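Local atomic coordinates of glycosyl hydrolase, family 38 (Enterococcus faecalis, PDB entry 5KBP), a protein that probably hydrolyses alpha-mannosidic linkages, as a bacterial member of glycoside hydrolase family 38. Residues T555-D567 / D671-V683. Sequence-based numbering, arbitrary orientation.
Sequences TFSKLLTFEDTGD and DHRLRVLFPTGMV. With SO4 (sulfate ion), chain K.
Leu677 O is approached by two successive amides, Thr561 N at 3.3 Å and, through a weak bond bent to 121°, Leu560 N; both residues face Leu677, which defines a G1 beta bulge. Beyond it, residues 561-566 run antiparallel to 672-679, and the hydrogen-bonded pairs Thr561-Leu677, Glu563-Arg675 and Thr565-Arg673 fix the register. On their face, Glu563, extended with CG anti to the backbone N (chi1 177°), offers the syn lone pair of OE1 to Arg675 NH1 at 2.8 Å, forming a salt bridge; Arg675 NH2 makes a second one to Glu739. Arg675 CD lies over one guanidinium face of Arg673, offset toward its rim. The other face is largely apolar: Phe562 CE1 rests 4.0 Å from Val676 CB, and Leu560 CD1 meets Val676 CG2 at 3.7 Å. Asp564 also lies there; its OD1 meets the ring edge of His672 at ND1, but 2.4 Å is shorter than a sound hydrogen bond and the exact geometry is doubtful, while OD2 bridges to Arg637. Within this family 38 C-terminal domain, strand 583-584 borders 561-566, 545-549 the part before the bulge and 745-753 borders 672-679; Leu560 and Phe562 pack on strands 641-653 and 772-783 of a second antiparallel sheet.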
loop_
_atom_site.group_PDB
_atom_site.type_symbol
_atom_site.label_atom_id
_atom_site.label_comp_id
_atom_site.label_asym_id
_atom_site.label_seq_id
_atom_site.Cartn_x
_atom_site.Cartn_y
_atom_site.Cartn_z
ATOM N N THR A 555 35.936 -27.042 20.210
ATOM C CA THR A 555 35.571 -25.846 20.954
ATOM C C THR A 555 35.585 -24.641 20.024
ATOM O O THR A 555 36.373 -24.574 19.077
ATOM C CB THR A 555 36.522 -25.590 22.135
ATOM O OG1 THR A 555 37.840 -25.326 21.641
ATOM C CG2 THR A 555 36.562 -26.794 23.067
ATOM N N PHE A 556 34.698 -23.690 20.309
ATOM C CA PHE A 556 34.602 -22.451 19.550
ATOM C C PHE A 556 34.366 -21.309 20.526
ATOM O O PHE A 556 33.508 -21.416 21.408
ATOM C CB PHE A 556 33.469 -22.517 18.518
ATOM C CG PHE A 556 33.555 -23.703 17.599
ATOM C CD1 PHE A 556 32.960 -24.908 17.940
ATOM C CD2 PHE A 556 34.233 -23.614 16.393
ATOM C CE1 PHE A 556 33.040 -26.000 17.096
ATOM C CE2 PHE A 556 34.317 -24.703 15.547
ATOM C CZ PHE A 556 33.718 -25.897 15.898
ATOM N N SER A 557 35.121 -20.224 20.370
ATOM C CA SER A 557 35.069 -19.104 21.298
ATOM C C SER A 557 34.805 -17.805 20.548
ATOM O O SER A 557 34.929 -17.731 19.323
ATOM C CB SER A 557 36.370 -18.989 22.107
ATOM O OG SER A 557 37.487 -18.824 21.251
ATOM N N LYS A 558 34.437 -16.777 21.316
ATOM C CA LYS A 558 34.139 -15.435 20.816
ATOM C C LYS A 558 32.987 -15.424 19.815
ATOM O O LYS A 558 32.907 -14.535 18.960
ATOM C CB LYS A 558 35.382 -14.780 20.205
ATOM C CG LYS A 558 36.537 -14.633 21.182
ATOM C CD LYS A 558 37.754 -14.024 20.512
ATOM C CE LYS A 558 38.903 -13.890 21.493
ATOM N NZ LYS A 558 40.120 -13.306 20.870
ATOM N N LEU A 559 32.081 -16.392 19.910
ATOM C CA LEU A 559 30.920 -16.426 19.037
ATOM C C LEU A 559 29.878 -15.412 19.495
ATOM O O LEU A 559 29.823 -15.033 20.669
ATOM C CB LEU A 559 30.315 -17.829 19.010
ATOM C CG LEU A 559 31.228 -18.942 18.488
ATOM C CD1 LEU A 559 30.571 -20.304 18.655
ATOM C CD2 LEU A 559 31.583 -18.692 17.032
ATOM N N LEU A 560 29.046 -14.976 18.547
ATOM C CA LEU A 560 28.002 -13.978 18.792
ATOM C C LEU A 560 28.609 -12.655 19.263
ATOM O O LEU A 560 28.228 -12.097 20.294
ATOM C CB LEU A 560 26.961 -14.497 19.790
ATOM C CG LEU A 560 25.616 -13.768 19.850
ATOM C CD1 LEU A 560 24.820 -14.016 18.579
ATOM C CD2 LEU A 560 24.825 -14.183 21.084
ATOM N N THR A 561 29.572 -12.156 18.492
ATOM C CA THR A 561 30.180 -10.854 18.732
ATOM C C THR A 561 29.621 -9.855 17.729
ATOM O O THR A 561 29.581 -10.133 16.526
ATOM C CB THR A 561 31.704 -10.927 18.619
ATOM O OG1 THR A 561 32.225 -11.757 19.666
ATOM C CG2 THR A 561 32.320 -9.539 18.728
ATOM N N PHE A 562 29.190 -8.699 18.224
ATOM C CA PHE A 562 28.568 -7.678 17.393
ATOM C C PHE A 562 29.585 -6.615 17.001
ATOM O O PHE A 562 30.449 -6.238 17.799
ATOM C CB PHE A 562 27.381 -7.041 18.118
ATOM C CG PHE A 562 26.271 -8.008 18.414
ATOM C CD1 PHE A 562 25.371 -8.369 17.424
ATOM C CD2 PHE A 562 26.134 -8.566 19.673
ATOM C CE1 PHE A 562 24.351 -9.264 17.690
ATOM C CE2 PHE A 562 25.116 -9.461 19.945
ATOM C CZ PHE A 562 24.224 -9.810 18.951
ATOM N N GLU A 563 29.474 -6.135 15.764
ATOM C CA GLU A 563 30.416 -5.178 15.203
ATOM C C GLU A 563 29.650 -4.134 14.408
ATOM O O GLU A 563 28.863 -4.481 13.522
ATOM C CB GLU A 563 31.439 -5.878 14.302
ATOM C CG GLU A 563 32.414 -4.942 13.608
ATOM C CD GLU A 563 33.039 -5.568 12.377
ATOM O OE1 GLU A 563 32.382 -5.578 11.315
ATOM O OE2 GLU A 563 34.182 -6.061 12.475
ATOM N N ASP A 564 29.881 -2.863 14.723
ATOM C CA ASP A 564 29.243 -1.754 14.027
ATOM C C ASP A 564 30.312 -0.858 13.422
ATOM O O ASP A 564 31.268 -0.471 14.104
ATOM C CB ASP A 564 28.346 -0.945 14.967
ATOM C CG ASP A 564 27.625 0.182 14.252
ATOM O OD1 ASP A 564 26.542 -0.069 13.682
ATOM O OD2 ASP A 564 28.141 1.319 14.255
ATOM N N THR A 565 30.153 -0.543 12.139
ATOM C CA THR A 565 31.029 0.381 11.438
ATOM C C THR A 565 30.181 1.402 10.697
ATOM O O THR A 565 28.977 1.218 10.505
ATOM C CB THR A 565 31.953 -0.340 10.441
ATOM O OG1 THR A 565 31.178 -0.836 9.344
ATOM C CG2 THR A 565 32.673 -1.500 11.109
ATOM N N GLY A 566 30.827 2.486 10.279
ATOM C CA GLY A 566 30.150 3.473 9.469
ATOM C C GLY A 566 29.923 2.988 8.051
ATOM O O GLY A 566 30.557 2.051 7.565
ATOM N N ASP A 567 28.983 3.643 7.374
ATOM C CA ASP A 567 28.690 3.322 5.980
ATOM C C ASP A 567 28.252 4.604 5.290
ATOM O O ASP A 567 27.175 5.133 5.585
ATOM C CB ASP A 567 27.618 2.241 5.870
ATOM C CG ASP A 567 27.306 1.873 4.431
ATOM O OD1 ASP A 567 28.107 2.215 3.538
ATOM O OD2 ASP A 567 26.263 1.228 4.194
ATOM N N ASP A 671 23.636 5.867 8.934
ATOM C CA ASP A 671 24.893 5.749 8.189
ATOM C C ASP A 671 25.840 4.734 8.828
ATOM O O ASP A 671 27.010 5.019 9.090
ATOM C CB ASP A 671 25.573 7.115 8.053
ATOM C CG ASP A 671 24.701 8.132 7.342
ATOM O OD1 ASP A 671 24.083 7.778 6.317
ATOM O OD2 ASP A 671 24.634 9.287 7.813
ATOM N N HIS A 672 25.331 3.527 9.070
ATOM C CA HIS A 672 26.132 2.499 9.719
ATOM C C HIS A 672 25.640 1.121 9.300
ATOM O O HIS A 672 24.583 0.971 8.683
ATOM C CB HIS A 672 26.091 2.637 11.243
ATOM C CG HIS A 672 24.786 2.225 11.848
ATOM N ND1 HIS A 672 24.697 1.299 12.866
ATOM C CD2 HIS A 672 23.517 2.607 11.574
ATOM C CE1 HIS A 672 23.428 1.131 13.194
ATOM N NE2 HIS A 672 22.693 1.912 12.425
ATOM N N ARG A 673 26.430 0.108 9.655
ATOM C CA ARG A 673 26.103 -1.286 9.389
ATOM C C ARG A 673 26.452 -2.111 10.617
ATOM O O ARG A 673 27.571 -2.018 11.130
ATOM C CB ARG A 673 26.862 -1.815 8.166
ATOM C CG ARG A 673 26.595 -3.284 7.860
ATOM C CD ARG A 673 27.659 -3.864 6.946
ATOM N NE ARG A 673 28.982 -3.792 7.556
ATOM C CZ ARG A 673 30.102 -4.203 6.969
ATOM N NH1 ARG A 673 31.261 -4.097 7.605
ATOM N NH2 ARG A 673 30.064 -4.718 5.749
ATOM N N LEU A 674 25.496 -2.910 11.087
ATOM C CA LEU A 674 25.679 -3.764 12.253
ATOM C C LEU A 674 25.694 -5.223 11.819
ATOM O O LEU A 674 24.797 -5.669 11.095
ATOM C CB LEU A 674 24.569 -3.535 13.280
ATOM C CG LEU A 674 24.636 -4.410 14.533
ATOM C CD1 LEU A 674 25.821 -4.017 15.407
ATOM C CD2 LEU A 674 23.333 -4.331 15.311
ATOM N N ARG A 675 26.710 -5.960 12.262
ATOM C CA ARG A 675 26.855 -7.368 11.929
ATOM C C ARG A 675 27.092 -8.172 13.200
ATOM O O ARG A 675 27.419 -7.627 14.258
ATOM C CB ARG A 675 28.016 -7.606 10.949
ATOM C CG ARG A 675 28.199 -6.517 9.907
ATOM C CD ARG A 675 29.666 -6.378 9.533
ATOM N NE ARG A 675 30.092 -7.360 8.540
ATOM C CZ ARG A 675 31.364 -7.624 8.254
ATOM N NH1 ARG A 675 32.335 -6.990 8.897
ATOM N NH2 ARG A 675 31.666 -8.528 7.333
ATOM N N VAL A 676 26.922 -9.487 13.080
ATOM C CA VAL A 676 27.225 -10.434 14.144
ATOM C C VAL A 676 28.305 -11.381 13.638
ATOM O O VAL A 676 28.269 -11.819 12.482
ATOM C CB VAL A 676 25.967 -11.204 14.604
ATOM C CG1 VAL A 676 25.300 -11.914 13.432
ATOM C CG2 VAL A 676 26.312 -12.187 15.715
ATOM N N LEU A 677 29.278 -11.678 14.495
ATOM C CA LEU A 677 30.474 -12.410 14.104
ATOM C C LEU A 677 30.465 -13.812 14.700
ATOM O O LEU A 677 30.017 -14.014 15.834
ATOM C CB LEU A 677 31.737 -11.664 14.546
ATOM C CG LEU A 677 32.362 -10.651 13.579
ATOM C CD1 LEU A 677 31.328 -9.679 13.027
ATOM C CD2 LEU A 677 33.492 -9.895 14.264
ATOM N N PHE A 678 30.968 -14.775 13.929
ATOM C CA PHE A 678 31.085 -16.163 14.375
ATOM C C PHE A 678 32.438 -16.708 13.946
ATOM O O PHE A 678 32.573 -17.303 12.869
ATOM C CB PHE A 678 29.956 -17.029 13.816
ATOM C CG PHE A 678 28.599 -16.675 14.341
ATOM C CD1 PHE A 678 28.178 -17.139 15.577
ATOM C CD2 PHE A 678 27.737 -15.888 13.597
ATOM C CE1 PHE A 678 26.927 -16.819 16.065
ATOM C CE2 PHE A 678 26.483 -15.564 14.078
ATOM C CZ PHE A 678 26.079 -16.030 15.314
ATOM N N PRO A 679 33.473 -16.515 14.763
ATOM C CA PRO A 679 34.792 -17.079 14.436
ATOM C C PRO A 679 34.755 -18.599 14.448
ATOM O O PRO A 679 34.516 -19.226 15.484
ATOM C CB PRO A 679 35.698 -16.520 15.540
ATOM C CG PRO A 679 34.983 -15.315 16.052
ATOM C CD PRO A 679 33.525 -15.650 15.953
ATOM N N THR A 680 34.997 -19.195 13.279
ATOM C CA THR A 680 35.002 -20.648 13.161
ATOM C C THR A 680 36.313 -21.270 13.626
ATOM O O THR A 680 36.322 -22.441 14.019
ATOM C CB THR A 680 34.727 -21.067 11.715
ATOM O OG1 THR A 680 35.782 -20.592 10.867
ATOM C CG2 THR A 680 33.401 -20.492 11.236
ATOM N N GLY A 681 37.411 -20.519 13.588
ATOM C CA GLY A 681 38.692 -21.029 14.027
ATOM C C GLY A 681 39.456 -21.825 12.996
ATOM O O GLY A 681 40.493 -22.408 13.334
ATOM N N MET A 682 38.984 -21.872 11.753
ATOM C CA MET A 682 39.654 -22.621 10.697
ATOM C C MET A 682 39.705 -21.779 9.432
ATOM O O MET A 682 38.693 -21.199 9.025
ATOM C CB MET A 682 38.944 -23.953 10.429
ATOM C CG MET A 682 37.436 -23.897 10.593
ATOM S SD MET A 682 36.692 -25.540 10.654
ATOM C CE MET A 682 35.028 -25.130 11.167
ATOM N N VAL A 683 40.883 -21.713 8.821
ATOM C CA VAL A 683 41.101 -20.972 7.585
ATOM C C VAL A 683 41.112 -21.979 6.443
ATOM O O VAL A 683 42.075 -22.735 6.277
ATOM C CB VAL A 683 42.403 -20.163 7.634
ATOM C CG1 VAL A 683 42.648 -19.471 6.302
ATOM C CG2 VAL A 683 42.354 -19.147 8.768
HETATM S S SO4 K . 42.410 -15.498 22.636
HETATM O O1 SO4 K . 41.416 -16.471 22.191
HETATM O O2 SO4 K . 41.898 -14.777 23.798
HETATM O O3 SO4 K . 43.641 -16.193 23.000
HETATM O O4 SO4 K . 42.685 -14.554 21.558
#